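Local coordinates for protein argonaute (Marinitoga piezophila, PDB 5I4A), which cleaves single-stranded DNA targets complementary to the short 5'-hydroxyl RNA guides that it carries, at residues M437-D449 against L461-L473. Numbering follows the deposited sequence.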
loop_
_atom_site.group_PDB
_atom_site.type_symbol
_atom_site.label_atom_id
_atom_site.label_comp_id
_atom_site.label_asym_id
_atom_site.label_seq_id
_atom_site.Cartn_x
_atom_site.Cartn_y
_atom_site.Cartn_z
ATOM N N MET A 437 12.792 4.412 21.140
ATOM C CA MET A 437 13.123 3.028 20.826
ATOM C C MET A 437 14.425 2.558 21.460
ATOM O O MET A 437 14.759 1.374 21.337
ATOM C CB MET A 437 13.206 2.831 19.307
ATOM C CG MET A 437 11.876 2.964 18.583
ATOM S SD MET A 437 10.691 1.696 19.072
ATOM C CE MET A 437 11.466 0.224 18.414
ATOM N N GLU A 438 15.158 3.443 22.139
ATOM C CA GLU A 438 16.484 3.085 22.638
ATOM C C GLU A 438 16.431 1.938 23.642
ATOM O O GLU A 438 17.413 1.205 23.795
ATOM C CB GLU A 438 17.151 4.319 23.252
ATOM C CG GLU A 438 18.601 4.110 23.665
ATOM C CD GLU A 438 19.378 5.411 23.776
ATOM O OE1 GLU A 438 18.794 6.475 23.483
ATOM O OE2 GLU A 438 20.571 5.370 24.151
ATOM N N ASP A 439 15.307 1.735 24.320
ATOM C CA ASP A 439 15.232 0.663 25.303
ATOM C C ASP A 439 14.361 -0.495 24.836
ATOM O O ASP A 439 13.817 -1.223 25.671
ATOM C CB ASP A 439 14.707 1.217 26.640
ATOM C CG ASP A 439 13.291 1.822 26.539
ATOM O OD1 ASP A 439 12.841 2.170 25.436
ATOM O OD2 ASP A 439 12.611 1.951 27.575
ATOM N N LYS A 440 14.221 -0.683 23.522
ATOM C CA LYS A 440 13.362 -1.724 22.964
ATOM C C LYS A 440 14.147 -2.831 22.263
ATOM O O LYS A 440 13.602 -3.508 21.388
ATOM C CB LYS A 440 12.340 -1.122 21.994
ATOM C CG LYS A 440 11.500 0.002 22.577
ATOM C CD LYS A 440 10.783 -0.446 23.836
ATOM C CE LYS A 440 9.724 0.559 24.255
ATOM N NZ LYS A 440 10.270 1.936 24.408
ATOM N N GLU A 441 15.414 -3.038 22.636
ATOM C CA GLU A 441 16.233 -4.043 21.960
ATOM C C GLU A 441 15.709 -5.456 22.191
ATOM O O GLU A 441 15.970 -6.356 21.384
ATOM C CB GLU A 441 17.688 -3.938 22.427
ATOM C CG GLU A 441 18.663 -4.907 21.770
ATOM C CD GLU A 441 20.102 -4.657 22.186
ATOM O OE1 GLU A 441 20.646 -5.448 22.986
ATOM O OE2 GLU A 441 20.687 -3.658 21.717
ATOM N N LYS A 442 14.970 -5.674 23.277
ATOM C CA LYS A 442 14.517 -7.014 23.633
ATOM C C LYS A 442 13.421 -7.544 22.717
ATOM O O LYS A 442 13.018 -8.702 22.873
ATOM C CB LYS A 442 14.024 -7.023 25.077
ATOM C CG LYS A 442 12.885 -6.054 25.351
ATOM C CD LYS A 442 12.572 -6.000 26.840
ATOM C CE LYS A 442 11.673 -4.825 27.184
ATOM N NZ LYS A 442 11.476 -4.700 28.655
ATOM N N ASN A 443 12.941 -6.745 21.769
ATOM C CA ASN A 443 11.806 -7.113 20.940
ATOM C C ASN A 443 12.254 -7.432 19.518
ATOM O O ASN A 443 13.205 -6.843 18.997
ATOM C CB ASN A 443 10.768 -5.989 20.922
ATOM C CG ASN A 443 10.351 -5.565 22.316
ATOM O OD1 ASN A 443 10.110 -6.401 23.187
ATOM N ND2 ASN A 443 10.270 -4.258 22.537
ATOM N N LEU A 444 11.551 -8.378 18.897
ATOM C CA LEU A 444 11.807 -8.795 17.524
ATOM C C LEU A 444 10.614 -8.372 16.676
ATOM O O LEU A 444 9.514 -8.917 16.824
ATOM C CB LEU A 444 12.042 -10.301 17.444
ATOM C CG LEU A 444 12.168 -10.911 16.045
ATOM C CD1 LEU A 444 13.294 -10.247 15.276
ATOM C CD2 LEU A 444 12.384 -12.415 16.131
ATOM N N TYR A 445 10.834 -7.401 15.794
ATOM C CA TYR A 445 9.779 -6.841 14.962
ATOM C C TYR A 445 9.800 -7.527 13.602
ATOM O O TYR A 445 10.793 -7.445 12.875
ATOM C CB TYR A 445 9.952 -5.329 14.824
ATOM C CG TYR A 445 9.999 -4.625 16.163
ATOM C CD1 TYR A 445 8.844 -4.433 16.908
ATOM C CD2 TYR A 445 11.200 -4.166 16.691
ATOM C CE1 TYR A 445 8.879 -3.799 18.136
ATOM C CE2 TYR A 445 11.245 -3.529 17.922
ATOM C CZ TYR A 445 10.081 -3.349 18.637
ATOM O OH TYR A 445 10.115 -2.719 19.860
ATOM N N ILE A 446 8.700 -8.199 13.265
ATOM C CA ILE A 446 8.593 -9.021 12.067
ATOM C C ILE A 446 7.398 -8.541 11.257
ATOM O O ILE A 446 6.319 -8.306 11.813
ATOM C CB ILE A 446 8.449 -10.512 12.430
ATOM C CG1 ILE A 446 9.719 -11.021 13.118
ATOM C CG2 ILE A 446 8.138 -11.345 11.197
ATOM C CD1 ILE A 446 9.579 -12.410 13.702
ATOM N N GLY A 447 7.593 -8.390 9.951
ATOM C CA GLY A 447 6.519 -8.042 9.030
ATOM C C GLY A 447 6.221 -9.215 8.114
ATOM O O GLY A 447 7.133 -9.933 7.703
ATOM N N ILE A 448 4.941 -9.401 7.797
ATOM C CA ILE A 448 4.478 -10.546 7.017
ATOM C C ILE A 448 3.655 -10.040 5.841
ATOM O O ILE A 448 2.619 -9.397 6.038
ATOM C CB ILE A 448 3.641 -11.523 7.861
ATOM C CG1 ILE A 448 4.400 -11.943 9.120
ATOM C CG2 ILE A 448 3.252 -12.739 7.030
ATOM C CD1 ILE A 448 5.691 -12.662 8.839
ATOM N N ASP A 449 4.101 -10.352 4.623
ATOM C CA ASP A 449 3.343 -10.097 3.401
ATOM C C ASP A 449 3.036 -11.446 2.764
ATOM O O ASP A 449 3.940 -12.122 2.262
ATOM C CB ASP A 449 4.119 -9.194 2.439
ATOM C CG ASP A 449 3.280 -8.732 1.248
ATOM O OD1 ASP A 449 2.373 -9.472 0.810
ATOM O OD2 ASP A 449 3.533 -7.618 0.745
ATOM N N LEU A 461 4.644 -15.289 -0.488
ATOM C CA LEU A 461 5.032 -15.054 0.899
ATOM C C LEU A 461 6.349 -14.291 0.965
ATOM O O LEU A 461 7.272 -14.563 0.192
ATOM C CB LEU A 461 5.175 -16.384 1.656
ATOM C CG LEU A 461 5.921 -16.329 2.994
ATOM C CD1 LEU A 461 5.107 -15.571 4.034
ATOM C CD2 LEU A 461 6.264 -17.724 3.482
ATOM N N CYS A 462 6.431 -13.339 1.895
ATOM C CA CYS A 462 7.672 -12.634 2.197
ATOM C C CYS A 462 7.613 -12.136 3.636
ATOM O O CYS A 462 6.589 -11.593 4.060
ATOM C CB CYS A 462 7.903 -11.464 1.235
ATOM S SG CYS A 462 9.357 -10.460 1.646
ATOM N N ILE A 463 8.701 -12.338 4.382
ATOM C CA ILE A 463 8.794 -11.894 5.767
ATOM C C ILE A 463 10.061 -11.063 5.942
ATOM O O ILE A 463 11.048 -11.236 5.220
ATOM C CB ILE A 463 8.774 -13.078 6.766
ATOM C CG1 ILE A 463 10.156 -13.724 6.895
ATOM C CG2 ILE A 463 7.754 -14.125 6.340
ATOM C CD1 ILE A 463 10.831 -13.464 8.230
ATOM N N ALA A 464 10.026 -10.157 6.917
ATOM C CA ALA A 464 11.150 -9.278 7.205
ATOM C C ALA A 464 11.196 -9.007 8.701
ATOM O O ALA A 464 10.171 -8.673 9.303
ATOM C CB ALA A 464 11.035 -7.958 6.433
ATOM N N ALA A 465 12.382 -9.143 9.293
ATOM C CA ALA A 465 12.586 -8.917 10.718
ATOM C C ALA A 465 13.630 -7.828 10.926
ATOM O O ALA A 465 14.640 -7.779 10.216
ATOM C CB ALA A 465 13.023 -10.206 11.423
ATOM N N VAL A 466 13.378 -6.948 11.899
ATOM C CA VAL A 466 14.287 -5.857 12.232
ATOM C C VAL A 466 14.375 -5.726 13.748
ATOM O O VAL A 466 13.537 -6.243 14.491
ATOM C CB VAL A 466 13.855 -4.500 11.622
ATOM C CG1 VAL A 466 13.562 -4.629 10.129
ATOM C CG2 VAL A 466 12.656 -3.936 12.367
ATOM N N ASP A 467 15.401 -5.007 14.204
ATOM C CA ASP A 467 15.580 -4.739 15.622
ATOM C C ASP A 467 15.121 -3.317 15.945
ATOM O O ASP A 467 14.579 -2.602 15.095
ATOM C CB ASP A 467 17.036 -5.001 16.044
ATOM C CG ASP A 467 18.041 -4.036 15.412
ATOM O OD1 ASP A 467 17.664 -2.946 14.935
ATOM O OD2 ASP A 467 19.245 -4.373 15.418
ATOM N N ASN A 468 15.358 -2.892 17.189
ATOM C CA ASN A 468 14.891 -1.590 17.652
ATOM C C ASN A 468 15.600 -0.431 16.964
ATOM O O ASN A 468 15.096 0.697 17.004
ATOM C CB ASN A 468 15.082 -1.480 19.164
ATOM C CG ASN A 468 16.539 -1.348 19.558
ATOM O OD1 ASN A 468 17.347 -2.241 19.302
ATOM N ND2 ASN A 468 16.884 -0.232 20.184
ATOM N N THR A 469 16.753 -0.676 16.345
ATOM C CA THR A 469 17.519 0.363 15.673
ATOM C C THR A 469 17.206 0.469 14.189
ATOM O O THR A 469 17.722 1.375 13.525
ATOM C CB THR A 469 19.020 0.109 15.840
ATOM O OG1 THR A 469 19.384 -1.078 15.125
ATOM C CG2 THR A 469 19.370 -0.069 17.307
ATOM N N GLY A 470 16.388 -0.428 13.651
ATOM C CA GLY A 470 16.125 -0.452 12.231
ATOM C C GLY A 470 17.044 -1.346 11.427
ATOM O O GLY A 470 16.876 -1.434 10.205
ATOM N N ASP A 471 18.014 -1.999 12.064
ATOM C CA ASP A 471 18.824 -2.985 11.362
ATOM C C ASP A 471 17.945 -4.137 10.902
ATOM O O ASP A 471 17.124 -4.649 11.668
ATOM C CB ASP A 471 19.943 -3.511 12.263
ATOM C CG ASP A 471 21.125 -2.567 12.343
ATOM O OD1 ASP A 471 21.158 -1.583 11.573
ATOM O OD2 ASP A 471 22.026 -2.816 13.170
ATOM N N ILE A 472 18.114 -4.542 9.648
ATOM C CA ILE A 472 17.345 -5.656 9.106
ATOM C C ILE A 472 18.025 -6.954 9.517
ATOM O O ILE A 472 19.178 -7.207 9.151
ATOM C CB ILE A 472 17.217 -5.550 7.583
ATOM C CG1 ILE A 472 16.529 -4.237 7.215
ATOM C CG2 ILE A 472 16.438 -6.732 7.031
ATOM C CD1 ILE A 472 16.407 -4.018 5.738
ATOM N N LEU A 473 17.312 -7.776 10.288
ATOM C CA LEU A 473 17.872 -9.030 10.775
ATOM C C LEU A 473 17.766 -10.143 9.748
ATOM O O LEU A 473 18.656 -10.998 9.673
ATOM C CB LEU A 473 17.167 -9.449 12.064
ATOM C CG LEU A 473 17.443 -8.539 13.254
ATOM C CD1 LEU A 473 16.613 -8.942 14.453
ATOM C CD2 LEU A 473 18.912 -8.614 13.574
HETATM O O HOH W 1 19.937 -2.498 19.302
HETATM O O HOH W 2 15.415 -5.385 18.821
#
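N468 reaches from the turn D467-G470 into the loop ahead of strand 443-449, its ND2 donating to M437 O at 2.9 Å (N-H...O 157°). The acceptor lies close to the amide plane, and K440 N approaches the same carbonyl oxygen from its opposite face. With CG between the backbone N and the carbonyl carbon (chi1 71°), the amide of N468 lies against E441, OD1 3.4 Å from E441 CA, while CB packs on K440 O. One water donates to both N468 OD1 and E441 OE2; a second joins N468 N to the carbonyls of E441 and N443. An alanine in place of N468 would probably leave M437 O with K440 N as its one remaining donor here and the water on E441 without its second acceptor.

Beyond it the strands pair antiparallel, six backbone bonds linking Y445, G447 and D449 to V466, A464 and C462. The Y445 ring turns its edge to V466 O and N468 CA, and its hydroxyl bonds to Q601. On the face carrying I446 and A465, I448 and I463 run side by side, CD1 to CG2 3.6 Å; nearer the turn, L444 CD1 touches A465 CB and meets L473 CD1 at 3.7 Å.

This hairpin belongs to the RNase H-fold sheet of the PIWI domain. C462 takes up both backbone N and O of D449, whose carboxylate projects beside D519 and N627, consistent with a shared manganese site as in relatives.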